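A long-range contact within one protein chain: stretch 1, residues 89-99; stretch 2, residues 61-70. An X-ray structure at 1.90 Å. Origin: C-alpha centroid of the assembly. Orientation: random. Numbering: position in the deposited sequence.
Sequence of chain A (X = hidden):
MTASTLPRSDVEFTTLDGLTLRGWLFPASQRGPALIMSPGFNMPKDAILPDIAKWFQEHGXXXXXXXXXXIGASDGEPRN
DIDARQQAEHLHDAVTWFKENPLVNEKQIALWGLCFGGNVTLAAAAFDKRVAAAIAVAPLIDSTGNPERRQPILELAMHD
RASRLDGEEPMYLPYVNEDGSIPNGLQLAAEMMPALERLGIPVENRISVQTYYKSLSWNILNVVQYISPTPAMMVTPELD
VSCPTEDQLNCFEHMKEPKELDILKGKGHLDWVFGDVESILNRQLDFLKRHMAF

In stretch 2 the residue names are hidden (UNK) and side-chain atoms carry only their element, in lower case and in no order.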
ATOM      1  N   GLU A  89      -2.342   8.965   3.814  1.00 15.93           N
ATOM      2  CA  GLU A  89      -1.150   9.797   3.955  1.00 14.47           C
ATOM      3  C   GLU A  89      -1.504  11.267   3.818  1.00 18.62           C
ATOM      4  O   GLU A  89      -0.996  12.113   4.563  1.00 17.92           O
ATOM      5  CB  GLU A  89      -0.115   9.411   2.904  1.00 18.05           C
ATOM      6  CG  GLU A  89       0.713   8.200   3.252  1.00 20.55           C
ATOM      7  CD  GLU A  89       1.764   7.951   2.189  1.00 27.48           C
ATOM      8  OE1 GLU A  89       2.750   8.718   2.105  1.00 28.91           O
ATOM      9  OE2 GLU A  89       1.568   7.017   1.412  1.00 27.90           O
ATOM     10  N   HIS A  90      -2.383  11.585   2.874  1.00 16.01           N
ATOM     11  CA  HIS A  90      -2.740  12.977   2.644  1.00 15.50           C
ATOM     12  C   HIS A  90      -3.499  13.556   3.829  1.00 16.93           C
ATOM     13  O   HIS A  90      -3.410  14.756   4.089  1.00 15.12           O
ATOM     14  CB  HIS A  90      -3.539  13.083   1.350  1.00 14.09           C
ATOM     15  CG  HIS A  90      -2.702  12.921   0.123  1.00 17.75           C
ATOM     16  ND1 HIS A  90      -3.241  12.815  -1.143  1.00 18.06           N
ATOM     17  CD2 HIS A  90      -1.355  12.850  -0.033  1.00 19.63           C
ATOM     18  CE1 HIS A  90      -2.265  12.685  -2.023  1.00 20.05           C
ATOM     19  NE2 HIS A  90      -1.111  12.705  -1.376  1.00 18.00           N
ATOM     20  N   LEU A  91      -4.228  12.716   4.574  1.00 17.68           N
ATOM     21  CA  LEU A  91      -4.879  13.195   5.794  1.00 15.36           C
ATOM     22  C   LEU A  91      -3.860  13.573   6.863  1.00 17.10           C
ATOM     23  O   LEU A  91      -4.107  14.493   7.655  1.00 15.05           O
ATOM     24  CB  LEU A  91      -5.836  12.142   6.338  1.00 15.03           C
ATOM     25  CG  LEU A  91      -7.185  12.044   5.637  1.00 14.60           C
ATOM     26  CD1 LEU A  91      -7.978  10.884   6.229  1.00 15.67           C
ATOM     27  CD2 LEU A  91      -7.976  13.358   5.779  1.00 12.45           C
ATOM     28  N   HIS A  92      -2.708  12.894   6.902  1.00 14.64           N
ATOM     29  CA  HIS A  92      -1.620  13.366   7.765  1.00 15.97           C
ATOM     30  C   HIS A  92      -1.136  14.751   7.326  1.00 19.30           C
ATOM     31  O   HIS A  92      -0.812  15.607   8.159  1.00 18.31           O
ATOM     32  CB  HIS A  92      -0.438  12.397   7.750  1.00 17.02           C
ATOM     33  CG  HIS A  92      -0.802  10.958   7.952  1.00 15.72           C
ATOM     34  ND1 HIS A  92      -1.868  10.556   8.730  1.00 17.29           N
ATOM     35  CD2 HIS A  92      -0.237   9.822   7.469  1.00 15.91           C
ATOM     36  CE1 HIS A  92      -1.938   9.234   8.728  1.00 15.92           C
ATOM     37  NE2 HIS A  92      -0.956   8.764   7.976  1.00 18.91           N
ATOM     38  N   ASP A  93      -1.061  14.984   6.019  1.00 15.36           N
ATOM     39  CA  ASP A  93      -0.650  16.300   5.540  1.00 14.73           C
ATOM     40  C   ASP A  93      -1.722  17.339   5.843  1.00 16.12           C
ATOM     41  O   ASP A  93      -1.410  18.499   6.154  1.00 17.06           O
ATOM     42  CB  ASP A  93      -0.349  16.243   4.034  1.00 15.61           C
ATOM     43  CG  ASP A  93       0.831  15.340   3.714  1.00 16.85           C
ATOM     44  OD1 ASP A  93       1.644  15.106   4.637  1.00 17.04           O
ATOM     45  OD2 ASP A  93       0.937  14.856   2.546  1.00 19.93           O
ATOM     46  N   ALA A  94      -2.987  16.933   5.787  1.00 13.61           N
ATOM     47  CA  ALA A  94      -4.067  17.844   6.155  1.00 17.54           C
ATOM     48  C   ALA A  94      -3.993  18.221   7.633  1.00 16.93           C
ATOM     49  O   ALA A  94      -4.163  19.393   7.988  1.00 18.43           O
ATOM     50  CB  ALA A  94      -5.417  17.204   5.818  1.00 12.49           C
ATOM     51  N   VAL A  95      -3.720  17.243   8.508  1.00 17.06           N
ATOM     52  CA  VAL A  95      -3.574  17.536   9.935  1.00 16.47           C
ATOM     53  C   VAL A  95      -2.426  18.526  10.154  1.00 22.01           C
ATOM     54  O   VAL A  95      -2.561  19.502  10.900  1.00 20.02           O
ATOM     55  CB  VAL A  95      -3.361  16.229  10.728  1.00 16.36           C
ATOM     56  CG1 VAL A  95      -2.766  16.510  12.123  1.00 17.48           C
ATOM     57  CG2 VAL A  95      -4.656  15.418  10.828  1.00 15.19           C
ATOM     58  N   THR A  96      -1.288  18.291   9.492  1.00 18.11           N
ATOM     59  CA  THR A  96      -0.143  19.205   9.566  1.00 18.70           C
ATOM     60  C   THR A  96      -0.543  20.624   9.192  1.00 23.16           C
ATOM     61  O   THR A  96      -0.230  21.580   9.909  1.00 23.05           O
ATOM     62  CB  THR A  96       0.969  18.712   8.638  1.00 20.50           C
ATOM     63  OG1 THR A  96       1.423  17.437   9.093  1.00 18.46           O
ATOM     64  CG2 THR A  96       2.139  19.702   8.587  1.00 18.54           C
ATOM     65  N   TRP A  97      -1.217  20.771   8.052  1.00 18.67           N
ATOM     66  CA  TRP A  97      -1.724  22.073   7.620  1.00 22.13           C
ATOM     67  C   TRP A  97      -2.664  22.679   8.658  1.00 25.97           C
ATOM     68  O   TRP A  97      -2.530  23.854   9.035  1.00 22.45           O
ATOM     69  CB  TRP A  97      -2.444  21.902   6.279  1.00 19.28           C
ATOM     70  CG  TRP A  97      -3.051  23.135   5.732  1.00 22.32           C
ATOM     71  CD1 TRP A  97      -2.412  24.131   5.049  1.00 24.06           C
ATOM     72  CD2 TRP A  97      -4.434  23.511   5.796  1.00 23.97           C
ATOM     73  NE1 TRP A  97      -3.319  25.114   4.691  1.00 23.91           N
ATOM     74  CE2 TRP A  97      -4.563  24.751   5.138  1.00 24.99           C
ATOM     75  CE3 TRP A  97      -5.574  22.915   6.345  1.00 24.35           C
ATOM     76  CZ2 TRP A  97      -5.786  25.409   5.021  1.00 28.17           C
ATOM     77  CZ3 TRP A  97      -6.791  23.566   6.225  1.00 28.30           C
ATOM     78  CH2 TRP A  97      -6.887  24.801   5.567  1.00 27.96           C
ATOM     79  N   PHE A  98      -3.640  21.891   9.122  1.00 23.00           N
ATOM     80  CA  PHE A  98      -4.710  22.439   9.948  1.00 23.24           C
ATOM     81  C   PHE A  98      -4.185  22.978  11.267  1.00 26.66           C
ATOM     82  O   PHE A  98      -4.690  23.992  11.768  1.00 33.00           O
ATOM     83  CB  PHE A  98      -5.780  21.367  10.211  1.00 25.79           C
ATOM     84  CG  PHE A  98      -7.151  21.936  10.372  1.00 24.84           C
ATOM     85  CD1 PHE A  98      -7.298  23.311  10.359  1.00 29.56           C
ATOM     86  CD2 PHE A  98      -8.274  21.142  10.494  1.00 28.72           C
ATOM     87  CE1 PHE A  98      -8.520  23.894  10.479  1.00 36.28           C
ATOM     88  CE2 PHE A  98      -9.542  21.741  10.619  1.00 32.87           C
ATOM     89  CZ  PHE A  98      -9.638  23.120  10.613  1.00 31.39           C
ATOM     90  N   LYS A  99      -3.159  22.322  11.817  1.00 23.25           N
ATOM     91  CA  LYS A  99      -2.590  22.733  13.090  1.00 30.74           C
ATOM     92  C   LYS A  99      -2.116  24.186  13.077  1.00 37.87           C
ATOM     93  O   LYS A  99      -2.051  24.826  14.136  1.00 32.62           O
ATOM     94  CB  LYS A  99      -1.434  21.805  13.450  1.00 26.74           C
ATOM     95  CG  LYS A  99      -1.860  20.560  14.203  1.00 33.41           C
ATOM     96  CD  LYS A  99      -0.789  19.497  14.180  1.00 30.44           C
ATOM     97  CE  LYS A  99       0.565  20.043  14.581  1.00 39.86           C
ATOM     98  NZ  LYS A  99       1.437  18.950  15.103  1.00 40.33           N
ATOM     99  N   UNK A  61     -17.245  23.634  15.812  1.00 17.60           N
ATOM    100  CA  UNK A  61     -16.159  22.828  15.262  1.00 16.17           C
ATOM    101  C   UNK A  61     -15.763  23.380  13.899  1.00 16.52           C
ATOM    102  O   UNK A  61     -16.593  23.429  12.982  1.00 16.66           O
ATOM    103  c   UNK A  61     -15.415  20.573  14.451  1.00 15.99           C
ATOM    104  c   UNK A  61     -16.551  21.348  15.137  1.00 16.19           C
ATOM    105  c   UNK A  61     -16.890  20.767  16.506  1.00 17.64           C
ATOM    106  c   UNK A  61     -17.790  19.542  16.420  1.00 21.43           C
ATOM    107  N   UNK A  62     -14.484  23.745  13.751  1.00 17.14           N
ATOM    108  CA  UNK A  62     -13.962  24.182  12.457  1.00 15.88           C
ATOM    109  C   UNK A  62     -13.744  22.982  11.544  1.00 17.47           C
ATOM    110  O   UNK A  62     -13.004  22.054  11.889  1.00 18.49           O
ATOM    111  c   UNK A  62     -12.655  24.964  12.634  1.00 16.18           C
ATOM    112  c   UNK A  62     -12.052  25.315  11.290  1.00 18.55           C
ATOM    113  o   UNK A  62     -12.920  26.193  13.320  1.00 19.11           O
ATOM    114  N   UNK A  63     -14.370  22.997  10.367  1.00 17.70           N
ATOM    115  CA  UNK A  63     -14.334  21.848   9.474  1.00 16.36           C
ATOM    116  C   UNK A  63     -13.539  22.143   8.206  1.00 19.86           C
ATOM    117  O   UNK A  63     -13.636  23.232   7.626  1.00 18.16           O
ATOM    118  s   UNK A  63     -16.712  20.854  10.550  1.00 20.27           S
ATOM    119  c   UNK A  63     -15.764  21.403   9.102  1.00 15.05           C
ATOM    120  N   UNK A  64     -12.725  21.162   7.814  1.00 12.15           N
ATOM    121  CA  UNK A  64     -12.000  21.138   6.547  1.00 15.50           C
ATOM    122  C   UNK A  64     -12.608  20.038   5.685  1.00 17.44           C
ATOM    123  O   UNK A  64     -12.655  18.870   6.093  1.00 15.57           O
ATOM    124  c   UNK A  64      -9.695  20.662   5.463  1.00 17.21           C
ATOM    125  c   UNK A  64      -9.678  21.936   4.561  1.00 17.81           C
ATOM    126  c   UNK A  64     -10.502  20.870   6.757  1.00 15.00           C
ATOM    127  c   UNK A  64      -8.284  20.189   5.768  1.00 19.42           C
ATOM    128  N   UNK A  65     -13.094  20.408   4.507  1.00 15.18           N
ATOM    129  CA  UNK A  65     -13.696  19.461   3.578  1.00 17.44           C
ATOM    130  C   UNK A  65     -12.959  19.606   2.260  1.00 18.72           C
ATOM    131  O   UNK A  65     -12.997  20.681   1.657  1.00 23.68           O
ATOM    132  c   UNK A  65     -16.053  18.995   2.455  1.00 21.59           C
ATOM    133  c   UNK A  65     -15.842  17.523   2.694  1.00 20.79           C
ATOM    134  c   UNK A  65     -17.542  19.392   2.625  1.00 18.99           C
ATOM    135  c   UNK A  65     -15.193  19.773   3.421  1.00 17.44           C
ATOM    136  N   UNK A  66     -12.283  18.555   1.805  1.00 18.64           N
ATOM    137  CA  UNK A  66     -11.442  18.724   0.629  1.00 18.03           C
ATOM    138  C   UNK A  66     -11.604  17.592  -0.375  1.00 17.01           C
ATOM    139  O   UNK A  66     -12.086  16.505  -0.050  1.00 18.09           O
ATOM    140  c   UNK A  66      -9.234  17.712   1.598  1.00 23.52           C
ATOM    141  c   UNK A  66      -8.207  16.599   3.487  1.00 28.90           C
ATOM    142  c   UNK A  66      -8.942  17.653   2.952  1.00 24.87           C
ATOM    143  o   UNK A  66      -7.016  14.545   3.149  1.00 25.80           O
ATOM    144  c   UNK A  66      -8.742  16.701   0.773  1.00 21.77           C
ATOM    145  c   UNK A  66      -7.749  15.600   2.643  1.00 26.55           C
ATOM    146  c   UNK A  66      -9.978  18.896   1.022  1.00 21.96           C
ATOM    147  c   UNK A  66      -8.027  15.652   1.282  1.00 23.43           C
ATOM    148  N   UNK A  67     -11.229  17.893  -1.625  1.00 16.74           N
ATOM    149  CA  UNK A  67     -11.286  16.902  -2.690  1.00 18.48           C
ATOM    150  C   UNK A  67     -10.029  16.051  -2.616  1.00 18.41           C
ATOM    151  O   UNK A  67      -8.918  16.606  -2.592  1.00 18.65           O
ATOM    152  o   UNK A  67     -13.782  17.500  -3.961  1.00 21.25           O
ATOM    153  o   UNK A  67     -12.894  19.231  -4.940  1.00 17.99           O
ATOM    154  c   UNK A  67     -12.788  18.147  -4.333  1.00 19.94           C
ATOM    155  c   UNK A  67     -11.403  17.566  -4.073  1.00 15.50           C
ATOM    156  N   UNK A  68     -10.149  14.731  -2.506  1.00 16.65           N
ATOM    157  CA  UNK A  68      -8.956  13.879  -2.514  1.00 16.61           C
ATOM    158  C   UNK A  68      -8.211  14.007  -3.834  1.00 18.75           C
ATOM    159  O   UNK A  68      -8.698  14.579  -4.811  1.00 18.75           O
ATOM    160  c   UNK A  68     -11.387  13.954  -2.300  1.00 17.55           C
ATOM    161  c   UNK A  68      -9.520  12.465  -2.318  1.00 18.82           C
ATOM    162  c   UNK A  68     -10.880  12.675  -1.711  1.00 21.17           C
ATOM    163  N   UNK A  69      -6.991  13.476  -3.842  1.00 17.92           N
ATOM    164  CA  UNK A  69      -6.180  13.444  -5.047  1.00 18.63           C
ATOM    165  C   UNK A  69      -6.981  12.954  -6.244  1.00 20.00           C
ATOM    166  O   UNK A  69      -7.674  11.936  -6.166  1.00 15.84           O
ATOM    167  n   UNK A  69      -4.310   9.623  -8.821  1.00 28.99           N
ATOM    168  c   UNK A  69      -4.103  11.744  -7.047  1.00 35.81           C
ATOM    169  n   UNK A  69      -3.498   8.137  -7.254  1.00 33.63           N
ATOM    170  c   UNK A  69      -4.984  12.516  -4.826  1.00 22.39           C
ATOM    171  n   UNK A  69      -3.745  10.370  -6.728  1.00 29.14           N
ATOM    172  c   UNK A  69      -3.923  12.679  -5.878  1.00 31.07           C
ATOM    173  c   UNK A  69      -3.845   9.375  -7.600  1.00 33.46           C
ATOM    174  N   UNK A  70      -6.851  13.667  -7.363  1.00 20.33           N
ATOM    175  CA  UNK A  70      -7.420  13.202  -8.618  1.00 20.80           C
ATOM    176  C   UNK A  70      -8.917  13.374  -8.721  1.00 19.39           C
ATOM    177  O   UNK A  70      -9.542  12.786  -9.600  1.00 21.13           O
TER
HETATM  178  O   HOH W   1      -5.972  12.187  -1.549  1.00 20.12           O

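Position 61 carries four side-chain carbons that fork at the first, one arm being two carbons long; this is the β-branched pattern of isoleucine, I61, and it lies out of reach of the helix 89-99. Position 62 opens the strand with a single carbon bearing one oxygen and one carbon, and the terminal carbon lies 3.3 Å from F98 CZ, near the plane of the ring at its edge. One hydroxyl and one methyl on CB define threonine, T62, and its OG1 is hydrogen-bonded elsewhere in the structure. At position 63 one carbon is followed by sulfur, which identifies cysteine, C63; its CA-to-CB bond points away from the helix, as the usual alternation of a strand would have it.

Position 64 turns back toward the helix. Its four carbons fork at the second, and they meet three residues: CB lies 4.1 Å from F98 CE2, while one terminal carbon approaches W97 CZ3 to 3.7 Å and the other A94 CB to 4.1 Å. The fork makes it leucine, L64, with CD1 at the tryptophan and CD2 at the alanine. Position 65 has the same four carbons forked at the second but touches nothing on the helix; it is L65.

Position 66 bears one carbon, then a six-carbon ring carrying an oxygen. A ring carbon lies 3.7 Å from A94 CB, and the oxygen is 3.0 Å from L91 CD2, a tight approach to a methyl group. The residue is tyrosine, Y66, whose OH also lies 3.7 Å from H90 C. Position 67 has two carbons, the second with two oxygens: aspartate, D67, out of reach of the helix. At position 68 three carbons close a ring onto the backbone nitrogen, giving proline, P68, which makes no contact with the helix.

Position 69 has three carbons, a nitrogen, and a carbon with two more nitrogens, the guanidinium of arginine, R69. Its CB sits 3.9 Å from H90 CE1 at the ring edge, but the end of the chain leads away. Position 70 has no side chain and a phi of 76°, which favours glycine, G70.

The contact is a largely apolar packing of T62, L64 and Y66, alternate residues on one strand face, against a helix running at 140° to the strand. Progress along the strand therefore runs back down the helix, from F98 to L91 and H90. No direct hydrogen bond joins the stretches; instead a water accepts from R69 N at 2.8 Å and hydrogen-bonds H90 ND1 at 2.8 Å, linking the loop to the helix.

Stretch 2, residues 61-70: ITCLLYDPRG
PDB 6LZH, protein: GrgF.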